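PDB 1YQ1: glutathione S-Transferase from Caenorhabditis elegans, which probably catalyses the conjugation of glutathione to electrophilic substrates of the type RX, with release of a halide anion and a proton. Local coordinates for residues S147-G152 and R187-S192; G140-S145 and T181-L186; A87-V92 and T156-V161; D94-F99 and N132-I137. All blocks are in the same frame, centred on the assembly; numbering follows the deposited sequence.

Contact 1 (S147-G152 and R187-S192); sequences SGFLIG and REKVNS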
# COMPACT_ATOMS: atom_id res chain seq x y z
N SER A 147 -23.13 -9.43 -3.83
CA SER A 147 -23.46 -8.13 -4.38
C SER A 147 -22.96 -7.93 -5.80
O SER A 147 -23.49 -7.10 -6.54
CB SER A 147 -22.88 -7.03 -3.49
OG SER A 147 -23.39 -5.78 -3.91
N GLY A 148 -21.96 -8.72 -6.17
CA GLY A 148 -21.39 -8.59 -7.50
C GLY A 148 -20.15 -7.73 -7.41
O GLY A 148 -19.42 -7.56 -8.39
N PHE A 149 -19.93 -7.18 -6.22
CA PHE A 149 -18.78 -6.34 -5.94
C PHE A 149 -17.77 -7.14 -5.12
O PHE A 149 -18.15 -8.00 -4.33
CB PHE A 149 -19.21 -5.11 -5.15
CG PHE A 149 -20.02 -4.14 -5.96
CD1 PHE A 149 -19.41 -3.34 -6.91
CD2 PHE A 149 -21.39 -4.02 -5.76
CE1 PHE A 149 -20.15 -2.43 -7.65
CE2 PHE A 149 -22.14 -3.11 -6.50
CZ PHE A 149 -21.52 -2.32 -7.45
N LEU A 150 -16.49 -6.87 -5.31
CA LEU A 150 -15.44 -7.59 -4.60
C LEU A 150 -15.75 -7.93 -3.14
O LEU A 150 -15.67 -9.09 -2.74
CB LEU A 150 -14.14 -6.79 -4.68
CG LEU A 150 -13.48 -6.89 -6.04
CD1 LEU A 150 -12.55 -5.72 -6.25
CD2 LEU A 150 -12.76 -8.23 -6.14
N ILE A 151 -16.08 -6.92 -2.34
CA ILE A 151 -16.41 -7.17 -0.96
C ILE A 151 -17.48 -6.19 -0.50
O ILE A 151 -17.57 -5.07 -1.01
CB ILE A 151 -15.16 -7.10 -0.03
CG1 ILE A 151 -14.82 -5.66 0.31
CG2 ILE A 151 -13.98 -7.80 -0.68
CD1 ILE A 151 -15.66 -5.10 1.43
N GLY A 152 -18.28 -6.63 0.46
CA GLY A 152 -19.35 -5.80 0.99
C GLY A 152 -20.66 -5.97 0.24
O GLY A 152 -20.72 -6.62 -0.82
N ARG A 187 -16.23 -5.47 -13.82
CA ARG A 187 -15.93 -4.25 -14.56
C ARG A 187 -17.17 -3.55 -15.11
O ARG A 187 -17.21 -2.32 -15.18
CB ARG A 187 -14.95 -4.55 -15.70
CG ARG A 187 -14.63 -3.34 -16.57
CD ARG A 187 -13.22 -3.40 -17.16
NE ARG A 187 -13.00 -2.36 -18.17
CZ ARG A 187 -13.58 -2.35 -19.37
NH1 ARG A 187 -14.41 -3.33 -19.71
NH2 ARG A 187 -13.34 -1.36 -20.22
N GLU A 188 -18.17 -4.33 -15.49
CA GLU A 188 -19.41 -3.75 -16.01
C GLU A 188 -20.16 -3.02 -14.90
O GLU A 188 -20.62 -1.90 -15.07
CB GLU A 188 -20.28 -4.85 -16.62
CG GLU A 188 -21.72 -4.46 -16.90
CD GLU A 188 -21.84 -3.14 -17.65
OE1 GLU A 188 -21.59 -3.12 -18.88
OE2 GLU A 188 -22.18 -2.13 -17.00
N LYS A 189 -20.27 -3.67 -13.74
CA LYS A 189 -20.98 -3.09 -12.61
C LYS A 189 -20.45 -1.75 -12.16
O LYS A 189 -21.20 -0.90 -11.70
CB LYS A 189 -20.96 -4.06 -11.42
CG LYS A 189 -22.14 -5.01 -11.36
CD LYS A 189 -22.12 -5.81 -10.07
CE LYS A 189 -23.43 -6.56 -9.88
NZ LYS A 189 -24.58 -5.62 -9.77
N VAL A 190 -19.15 -1.54 -12.28
CA VAL A 190 -18.55 -0.30 -11.83
C VAL A 190 -18.72 0.87 -12.81
O VAL A 190 -19.16 1.96 -12.42
CB VAL A 190 -17.06 -0.50 -11.53
CG1 VAL A 190 -16.47 0.77 -10.92
CG2 VAL A 190 -16.88 -1.67 -10.58
N ASN A 191 -18.38 0.63 -14.08
CA ASN A 191 -18.48 1.63 -15.14
C ASN A 191 -19.89 2.19 -15.28
O ASN A 191 -20.10 3.40 -15.47
CB ASN A 191 -18.06 0.99 -16.46
CG ASN A 191 -16.61 0.56 -16.47
OD1 ASN A 191 -16.24 -0.38 -17.18
ND2 ASN A 191 -15.78 1.24 -15.68
N SER A 192 -20.86 1.29 -15.18
CA SER A 192 -22.28 1.62 -15.30
C SER A 192 -22.86 2.23 -14.03
O SER A 192 -23.95 2.79 -14.05
CB SER A 192 -23.06 0.36 -15.66
OG SER A 192 -22.70 -0.70 -14.79

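Contact 2 (G140-S145 and T181-L186); sequences GLLEKS and TKLAAL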
# COMPACT_ATOMS: atom_id res chain seq x y z
N GLY A 140 -12.05 -15.51 -6.14
CA GLY A 140 -12.55 -16.07 -4.90
C GLY A 140 -13.52 -15.13 -4.22
O GLY A 140 -14.60 -15.55 -3.80
N LEU A 141 -13.14 -13.87 -4.11
CA LEU A 141 -14.00 -12.86 -3.49
C LEU A 141 -15.22 -12.70 -4.37
O LEU A 141 -16.35 -12.74 -3.91
CB LEU A 141 -13.25 -11.53 -3.41
CG LEU A 141 -11.88 -11.66 -2.76
CD1 LEU A 141 -11.08 -10.39 -2.95
CD2 LEU A 141 -12.06 -11.98 -1.30
N LEU A 142 -14.97 -12.54 -5.66
CA LEU A 142 -16.02 -12.37 -6.64
C LEU A 142 -17.11 -13.43 -6.55
O LEU A 142 -18.26 -13.15 -6.84
CB LEU A 142 -15.39 -12.35 -8.04
CG LEU A 142 -15.78 -11.19 -8.96
CD1 LEU A 142 -15.90 -9.87 -8.19
CD2 LEU A 142 -14.74 -11.10 -10.07
N GLU A 143 -16.73 -14.65 -6.15
CA GLU A 143 -17.70 -15.74 -5.99
C GLU A 143 -18.43 -15.56 -4.67
O GLU A 143 -19.65 -15.41 -4.62
CB GLU A 143 -17.01 -17.11 -5.97
CG GLU A 143 -16.39 -17.53 -7.28
CD GLU A 143 -15.91 -18.97 -7.25
OE1 GLU A 143 -14.94 -19.26 -6.52
OE2 GLU A 143 -16.52 -19.80 -7.96
N LYS A 144 -17.65 -15.58 -3.59
CA LYS A 144 -18.14 -15.40 -2.23
C LYS A 144 -19.01 -14.14 -2.15
O LYS A 144 -19.58 -13.84 -1.11
CB LYS A 144 -16.95 -15.26 -1.27
CG LYS A 144 -15.98 -16.45 -1.29
CD LYS A 144 -14.54 -16.07 -0.85
CE LYS A 144 -14.45 -15.61 0.61
NZ LYS A 144 -13.07 -15.15 0.98
N SER A 145 -19.11 -13.43 -3.27
CA SER A 145 -19.88 -12.19 -3.33
C SER A 145 -21.35 -12.39 -3.64
O SER A 145 -21.73 -13.19 -4.50
CB SER A 145 -19.28 -11.22 -4.35
OG SER A 145 -19.98 -9.98 -4.32
N THR A 181 -15.06 -14.44 -17.60
CA THR A 181 -16.47 -14.13 -17.46
C THR A 181 -16.88 -13.44 -16.16
O THR A 181 -17.88 -12.72 -16.13
CB THR A 181 -17.30 -15.42 -17.62
OG1 THR A 181 -16.71 -16.46 -16.83
CG2 THR A 181 -17.35 -15.84 -19.09
N LYS A 182 -16.12 -13.65 -15.09
CA LYS A 182 -16.45 -13.05 -13.80
C LYS A 182 -15.89 -11.64 -13.60
O LYS A 182 -16.63 -10.69 -13.35
CB LYS A 182 -15.98 -13.97 -12.68
CG LYS A 182 -16.85 -15.21 -12.50
CD LYS A 182 -16.24 -16.21 -11.53
CE LYS A 182 -15.12 -17.01 -12.19
NZ LYS A 182 -14.40 -17.90 -11.23
N LEU A 183 -14.57 -11.51 -13.68
CA LEU A 183 -13.90 -10.23 -13.53
C LEU A 183 -14.50 -9.22 -14.51
O LEU A 183 -14.62 -8.04 -14.20
CB LEU A 183 -12.40 -10.38 -13.80
CG LEU A 183 -11.57 -10.96 -12.67
CD1 LEU A 183 -10.23 -11.48 -13.18
CD2 LEU A 183 -11.38 -9.88 -11.62
N ALA A 184 -14.86 -9.70 -15.69
CA ALA A 184 -15.46 -8.83 -16.69
C ALA A 184 -16.80 -8.36 -16.14
O ALA A 184 -17.14 -7.18 -16.23
CB ALA A 184 -15.68 -9.59 -17.97
N ALA A 185 -17.54 -9.29 -15.56
CA ALA A 185 -18.84 -8.98 -14.98
C ALA A 185 -18.68 -7.83 -13.99
O ALA A 185 -19.49 -6.90 -13.95
CB ALA A 185 -19.38 -10.21 -14.26
N LEU A 186 -17.63 -7.91 -13.18
CA LEU A 186 -17.34 -6.88 -12.19
C LEU A 186 -17.18 -5.54 -12.88
O LEU A 186 -17.90 -4.59 -12.58
CB LEU A 186 -16.06 -7.24 -11.42
CG LEU A 186 -15.50 -6.21 -10.43
CD1 LEU A 186 -16.54 -5.83 -9.39
CD2 LEU A 186 -14.26 -6.77 -9.77

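Contact 3 (A87-V92 and T156-V161); sequences AWVDAV and TFADLV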
# COMPACT_ATOMS: atom_id res chain seq x y z
N ALA A 87 -11.31 -3.53 6.40
CA ALA A 87 -10.00 -4.16 6.44
C ALA A 87 -9.79 -5.01 5.21
O ALA A 87 -8.67 -5.15 4.72
CB ALA A 87 -9.87 -5.01 7.68
N TRP A 88 -10.87 -5.58 4.69
CA TRP A 88 -10.73 -6.40 3.50
C TRP A 88 -10.58 -5.54 2.28
O TRP A 88 -9.83 -5.88 1.37
CB TRP A 88 -11.89 -7.37 3.37
CG TRP A 88 -11.55 -8.66 4.03
CD1 TRP A 88 -11.55 -8.92 5.37
CD2 TRP A 88 -11.01 -9.82 3.39
NE1 TRP A 88 -11.03 -10.17 5.60
CE2 TRP A 88 -10.69 -10.75 4.40
CE3 TRP A 88 -10.76 -10.16 2.05
CZ2 TRP A 88 -10.13 -11.99 4.13
CZ3 TRP A 88 -10.21 -11.40 1.78
CH2 TRP A 88 -9.89 -12.30 2.81
N VAL A 89 -11.29 -4.42 2.25
CA VAL A 89 -11.17 -3.50 1.13
C VAL A 89 -9.70 -3.06 1.10
O VAL A 89 -9.07 -3.03 0.05
CB VAL A 89 -12.08 -2.25 1.30
CG1 VAL A 89 -11.79 -1.23 0.20
CG2 VAL A 89 -13.54 -2.66 1.22
N ASP A 90 -9.16 -2.73 2.28
CA ASP A 90 -7.77 -2.32 2.42
C ASP A 90 -6.86 -3.41 1.91
O ASP A 90 -5.85 -3.14 1.26
CB ASP A 90 -7.42 -2.04 3.87
CG ASP A 90 -7.97 -0.73 4.36
OD1 ASP A 90 -8.12 0.18 3.53
OD2 ASP A 90 -8.24 -0.60 5.57
N ALA A 91 -7.22 -4.64 2.21
CA ALA A 91 -6.43 -5.79 1.79
C ALA A 91 -6.50 -6.02 0.30
O ALA A 91 -5.48 -6.27 -0.33
CB ALA A 91 -6.90 -7.03 2.52
N VAL A 92 -7.69 -5.95 -0.28
CA VAL A 92 -7.81 -6.17 -1.70
C VAL A 92 -7.03 -5.05 -2.39
O VAL A 92 -6.42 -5.26 -3.43
CB VAL A 92 -9.30 -6.20 -2.15
CG1 VAL A 92 -9.93 -4.87 -1.91
CG2 VAL A 92 -9.44 -6.61 -3.61
N THR A 156 -17.19 -0.46 -3.47
CA THR A 156 -16.16 -0.01 -2.54
C THR A 156 -15.04 0.62 -3.35
O THR A 156 -14.90 0.32 -4.55
CB THR A 156 -15.56 -1.19 -1.75
OG1 THR A 156 -16.05 -2.42 -2.29
CG2 THR A 156 -15.93 -1.11 -0.29
N PHE A 157 -14.24 1.49 -2.74
CA PHE A 157 -13.15 2.11 -3.48
C PHE A 157 -12.19 1.05 -3.99
O PHE A 157 -11.36 1.33 -4.85
CB PHE A 157 -12.42 3.18 -2.63
CG PHE A 157 -11.40 2.63 -1.67
CD1 PHE A 157 -10.19 2.13 -2.12
CD2 PHE A 157 -11.63 2.67 -0.30
CE1 PHE A 157 -9.22 1.69 -1.23
CE2 PHE A 157 -10.67 2.23 0.61
CZ PHE A 157 -9.45 1.74 0.13
N ALA A 158 -12.30 -0.16 -3.45
CA ALA A 158 -11.45 -1.27 -3.88
C ALA A 158 -11.80 -1.66 -5.30
O ALA A 158 -10.91 -1.93 -6.10
CB ALA A 158 -11.64 -2.45 -2.97
N ASP A 159 -13.10 -1.70 -5.60
CA ASP A 159 -13.57 -2.07 -6.93
C ASP A 159 -13.06 -1.05 -7.93
O ASP A 159 -12.56 -1.39 -9.00
CB ASP A 159 -15.10 -2.10 -6.99
CG ASP A 159 -15.71 -3.19 -6.13
OD1 ASP A 159 -15.47 -4.39 -6.39
OD2 ASP A 159 -16.45 -2.83 -5.18
N LEU A 160 -13.21 0.22 -7.57
CA LEU A 160 -12.77 1.30 -8.43
C LEU A 160 -11.35 0.98 -8.89
O LEU A 160 -11.07 0.89 -10.08
CB LEU A 160 -12.81 2.62 -7.67
CG LEU A 160 -14.03 3.55 -7.85
CD1 LEU A 160 -15.31 2.76 -7.97
CD2 LEU A 160 -14.12 4.53 -6.68
N VAL A 161 -10.48 0.74 -7.92
CA VAL A 161 -9.08 0.43 -8.17
C VAL A 161 -8.88 -0.80 -9.06
O VAL A 161 -8.04 -0.80 -9.95
CB VAL A 161 -8.33 0.25 -6.82
CG1 VAL A 161 -7.61 -1.06 -6.76
CG2 VAL A 161 -7.36 1.39 -6.61

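Contact 4 (D94-F99 and N132-I137); sequences DLFKDF and NTYFNI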
# COMPACT_ATOMS: atom_id res chain seq x y z
N ASP A 94 -4.26 -3.49 -1.26
CA ASP A 94 -2.85 -3.83 -1.17
C ASP A 94 -2.49 -4.87 -2.23
O ASP A 94 -1.44 -4.81 -2.85
CB ASP A 94 -2.55 -4.43 0.21
CG ASP A 94 -2.38 -3.37 1.30
OD1 ASP A 94 -2.86 -2.22 1.10
OD2 ASP A 94 -1.78 -3.70 2.35
N LEU A 95 -3.38 -5.83 -2.44
CA LEU A 95 -3.16 -6.88 -3.42
C LEU A 95 -2.98 -6.26 -4.80
O LEU A 95 -2.02 -6.54 -5.51
CB LEU A 95 -4.35 -7.85 -3.44
CG LEU A 95 -4.14 -9.01 -4.41
CD1 LEU A 95 -3.10 -9.93 -3.85
CD2 LEU A 95 -5.45 -9.72 -4.66
N PHE A 96 -3.94 -5.42 -5.16
CA PHE A 96 -3.92 -4.72 -6.44
C PHE A 96 -2.55 -4.06 -6.61
O PHE A 96 -1.91 -4.16 -7.67
CB PHE A 96 -5.01 -3.64 -6.44
CG PHE A 96 -4.70 -2.44 -7.29
CD1 PHE A 96 -4.76 -2.51 -8.67
CD2 PHE A 96 -4.36 -1.23 -6.69
CE1 PHE A 96 -4.49 -1.39 -9.44
CE2 PHE A 96 -4.09 -0.11 -7.45
CZ PHE A 96 -4.15 -0.18 -8.83
N LYS A 97 -2.11 -3.39 -5.55
CA LYS A 97 -0.84 -2.70 -5.56
C LYS A 97 0.30 -3.68 -5.81
O LYS A 97 1.17 -3.43 -6.65
CB LYS A 97 -0.66 -2.00 -4.23
CG LYS A 97 -0.18 -0.57 -4.34
CD LYS A 97 -1.17 0.31 -5.06
CE LYS A 97 -0.70 1.76 -5.02
NZ LYS A 97 -0.60 2.29 -3.62
N ASP A 98 0.31 -4.79 -5.08
CA ASP A 98 1.35 -5.79 -5.28
C ASP A 98 1.32 -6.18 -6.75
O ASP A 98 2.36 -6.29 -7.38
CB ASP A 98 1.12 -7.05 -4.45
CG ASP A 98 1.48 -6.87 -2.99
OD1 ASP A 98 1.98 -5.78 -2.62
OD2 ASP A 98 1.26 -7.83 -2.22
N PHE A 99 0.12 -6.39 -7.28
CA PHE A 99 -0.01 -6.77 -8.67
C PHE A 99 0.47 -5.67 -9.58
O PHE A 99 1.28 -5.92 -10.48
CB PHE A 99 -1.46 -7.05 -9.06
CG PHE A 99 -1.64 -7.21 -10.55
CD1 PHE A 99 -1.15 -8.33 -11.20
CD2 PHE A 99 -2.27 -6.23 -11.29
CE1 PHE A 99 -1.28 -8.46 -12.58
CE2 PHE A 99 -2.41 -6.35 -12.67
CZ PHE A 99 -1.91 -7.47 -13.31
N ASN A 132 -2.35 -14.43 -13.05
CA ASN A 132 -3.39 -15.37 -12.66
C ASN A 132 -3.63 -15.45 -11.16
O ASN A 132 -4.77 -15.32 -10.72
CB ASN A 132 -3.07 -16.76 -13.21
CG ASN A 132 -3.00 -16.78 -14.72
OD1 ASN A 132 -3.80 -16.13 -15.41
ND2 ASN A 132 -2.04 -17.53 -15.26
N THR A 133 -2.58 -15.66 -10.38
CA THR A 133 -2.73 -15.72 -8.93
C THR A 133 -3.65 -14.58 -8.54
O THR A 133 -4.70 -14.79 -7.95
CB THR A 133 -1.37 -15.53 -8.22
OG1 THR A 133 -0.57 -16.69 -8.42
CG2 THR A 133 -1.57 -15.31 -6.73
N TYR A 134 -3.22 -13.38 -8.89
CA TYR A 134 -3.97 -12.15 -8.64
C TYR A 134 -5.43 -12.35 -9.03
O TYR A 134 -6.33 -12.21 -8.21
CB TYR A 134 -3.34 -11.02 -9.46
CG TYR A 134 -4.09 -9.70 -9.45
CD1 TYR A 134 -4.13 -8.91 -8.31
CD2 TYR A 134 -4.74 -9.24 -10.60
CE1 TYR A 134 -4.79 -7.70 -8.30
CE2 TYR A 134 -5.40 -8.03 -10.60
CZ TYR A 134 -5.42 -7.25 -9.45
OH TYR A 134 -6.07 -6.03 -9.43
N PHE A 135 -5.66 -12.68 -10.29
CA PHE A 135 -7.02 -12.87 -10.77
C PHE A 135 -7.82 -13.89 -9.97
O PHE A 135 -9.03 -13.71 -9.76
CB PHE A 135 -7.00 -13.23 -12.26
CG PHE A 135 -6.94 -12.04 -13.19
CD1 PHE A 135 -7.04 -10.74 -12.69
CD2 PHE A 135 -6.80 -12.21 -14.56
CE1 PHE A 135 -7.01 -9.63 -13.54
CE2 PHE A 135 -6.77 -11.11 -15.43
CZ PHE A 135 -6.87 -9.81 -14.92
N ASN A 136 -7.16 -14.96 -9.52
CA ASN A 136 -7.81 -16.01 -8.74
C ASN A 136 -8.32 -15.47 -7.41
O ASN A 136 -9.51 -15.44 -7.16
CB ASN A 136 -6.85 -17.17 -8.49
CG ASN A 136 -6.57 -17.97 -9.74
OD1 ASN A 136 -5.66 -18.80 -9.77
ND2 ASN A 136 -7.35 -17.74 -10.79
N ILE A 137 -7.40 -15.05 -6.55
CA ILE A 137 -7.81 -14.50 -5.27
C ILE A 137 -8.91 -13.49 -5.56
O ILE A 137 -9.86 -13.34 -4.80
CB ILE A 137 -6.58 -13.84 -4.54
CG1 ILE A 137 -7.03 -13.04 -3.32
CG2 ILE A 137 -5.78 -13.00 -5.49
CD1 ILE A 137 -7.71 -11.73 -3.62

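Contact 1 (S147-G152 and R187-S192)
K189 of helix 181-191 packs its carbon chain on the backbone of S147 and G148 and, with V190, on the ring of F149, in the loop that joins helix 121-144 to helix 157-171. The contact is small and lies within the all-helical C-terminal domain of the glutathione S-transferase fold. K189 has the largest share. Its outer methylenes lie against the loop backbone, with CE 3.4 Å from the carbonyl oxygen of S147. One carbon earlier, CD lies 3.6 Å from O of G148. The same CD sits over one face of the F149 ring. K189 CB is 4.2 Å from F149 CE1. V190 CG2 meets F149 at the ring edge instead, 4.5 Å from CE1.

G148 has a phi of 97°, a conformation that glycine adopts readily. With no side chain there, K189 CE can come within 3.7 Å of G148 CA. The turn is held by S145, whose OG is hydrogen-bonded to the backbone N of S147 and G148 and to O of F149. S147 OG bonds to O of S153, and lies in plane at the edge of the F149 ring.

The K189 chain bends at its last torsion, and NZ ends 3.7 Å from O of S147. The lysine thus acts mainly through its carbon chain, while its probable positive charge would be favoured by the nearby carbonyl.

Contact 2 (G140-S145 and T181-L186)
L142 reaches from helix 121-144 into the side of helix 181-191 and touches three residues there, K182, L183 and L186. Its chi1 of -130° lies away from the usual staggered values, a detail that carries little weight at this resolution. Its two methyls divide the work. CD1 of L142 is 3.8 Å from CD2 of L186. CD2 of L142 sits over the backbone between K182 and L183, 3.6 Å from N of L183. That methyl is also 4.1 Å from CB of K182. The leucines on the other helix approach it differently. L186 has CG anti to its backbone N (chi1 174°), and its side chain meets that of L142 at an oblique angle. L183 has CG beside its backbone N instead, which puts CG 4.1 Å from CD2 of L142. CD2 of L183 is 3.9 Å from the same methyl.

At the solvent side K182 bends at chi3. Its NZ is 4.3 Å from OE2 of E143, too far for a salt bridge, though the opposite charges would attract weakly.

The helix axes pass 10.2 Å apart at 72°, so the meeting is confined to a short patch. L183 extends it along helix 121-144 to F135, L138 and N139. L142 and L186 both touch L150 of the following loop, and L186 goes on to D159 and V163 of helix 157-171.

Contact 3 (A87-V92 and T156-V161)
V89 of helix 83-109 meets F157 and A158 at the start of helix 157-171, and all the residues that touch are buried. V89 has CG1 anti to its backbone N (chi1 173°). This methyl lies over one face of the F157 ring in a CH-pi contact, 3.8 Å from the ring centroid and 17° off its normal. It is also next to CB of A158, and the other methyl, CG2, faces CG2 of T156. D90 OD1 comes to the ring edge near its plane, 4.0 Å from CZ of F157. The small alanine lets the backbones come close, with CA of V89 and CA of A158 5.5 Å apart. The two helix segments run nearly parallel, at 13°.

Further out, the F157 ring touches L69 and A73 of helix 65-76. An alanine in place of F157 would probably open a gap between V89 and those two residues. D90 is held by a salt bridge from OD1 to R70 NE on that same helix. Its OD2 faces R70 of the second subunit in a long, weak ion pair. W88, on the same turn, bonds through NE1 to O of E61 of the second subunit.

T156 is at the N-cap position, though its side chain makes no capping bond. D159 OD2 accepts a weak bond from T156 N, at 3.0 Å. D159 OD1 accepts a hydrogen bond from L150 N.

The helices thus meet mainly through apolar groups. The buried charge of D90 is probably offset by R70, and that of D159 partly by N-H groups, one of them weakly bound.

Contact 4 (D94-F99 and N132-I137)
The rings of F99 and Y134 stack almost parallel, an offset pair with centroids 4.0 Å apart and planes at 9°, although the two side chains cross at about a right angle. F99 CG lies over the centre of the tyrosine ring. F99 CB adds a CH-pi contact to the same face, 3.6 Å from the ring centroid. In both residues CG is anti to the backbone N (chi1 173° for Y134), which brings each CG across toward the other helix.

Y134 is wedged among three residues of the opposite helix. L95 CG is at its ring edge, 3.9 Å from CD1 of Y134. F96 lies side by side with it, and the Y134 hydroxyl meets the F96 ring edge in plane, with OH 3.8 Å from CD1 of F96. CE1 of Y134 is 3.6 Å from CA of F96, so the ring also touches the backbone of F96. An alanine at Y134 would probably leave F99 without its stacking partner and open a gap beside L95 and F96.

The segments belong to helices 83-109 and 121-144, which run antiparallel (165°) with axes 10.4 Å apart. They are consecutive long helices of the helical bundle in the C-terminal domain of glutathione S-transferases. One turn along, L95 and I137 face each other tip to tip, though their spacing in the model is doubtful.

Helix 157-171 adds V161 against F96, and N165 and L169 against F99. The second subunit also comes near, with Q64 of that subunit on L95 and M49 of that subunit on I137.

In the fold
The four contacts tie together the helices of the C-terminal domain. Contacts 1 and 2 share helix 181-191, and their centres are about 8 Å apart. Contacts 1 and 3 meet at L150 and D159, with centres about 11 Å apart. Contacts 2 and 4 share helix 121-144, and their centres lie about 13 Å apart. Contacts 3 and 4 share helix 83-109, with centres about 12 Å apart. Both also reach the second subunit. Contacts 1 and 4 do not touch; their centres are about 17 Å apart. Glutathione in this family is bound mainly by the N-terminal thioredoxin-like domain, which contact 3 approaches through helix 65-76.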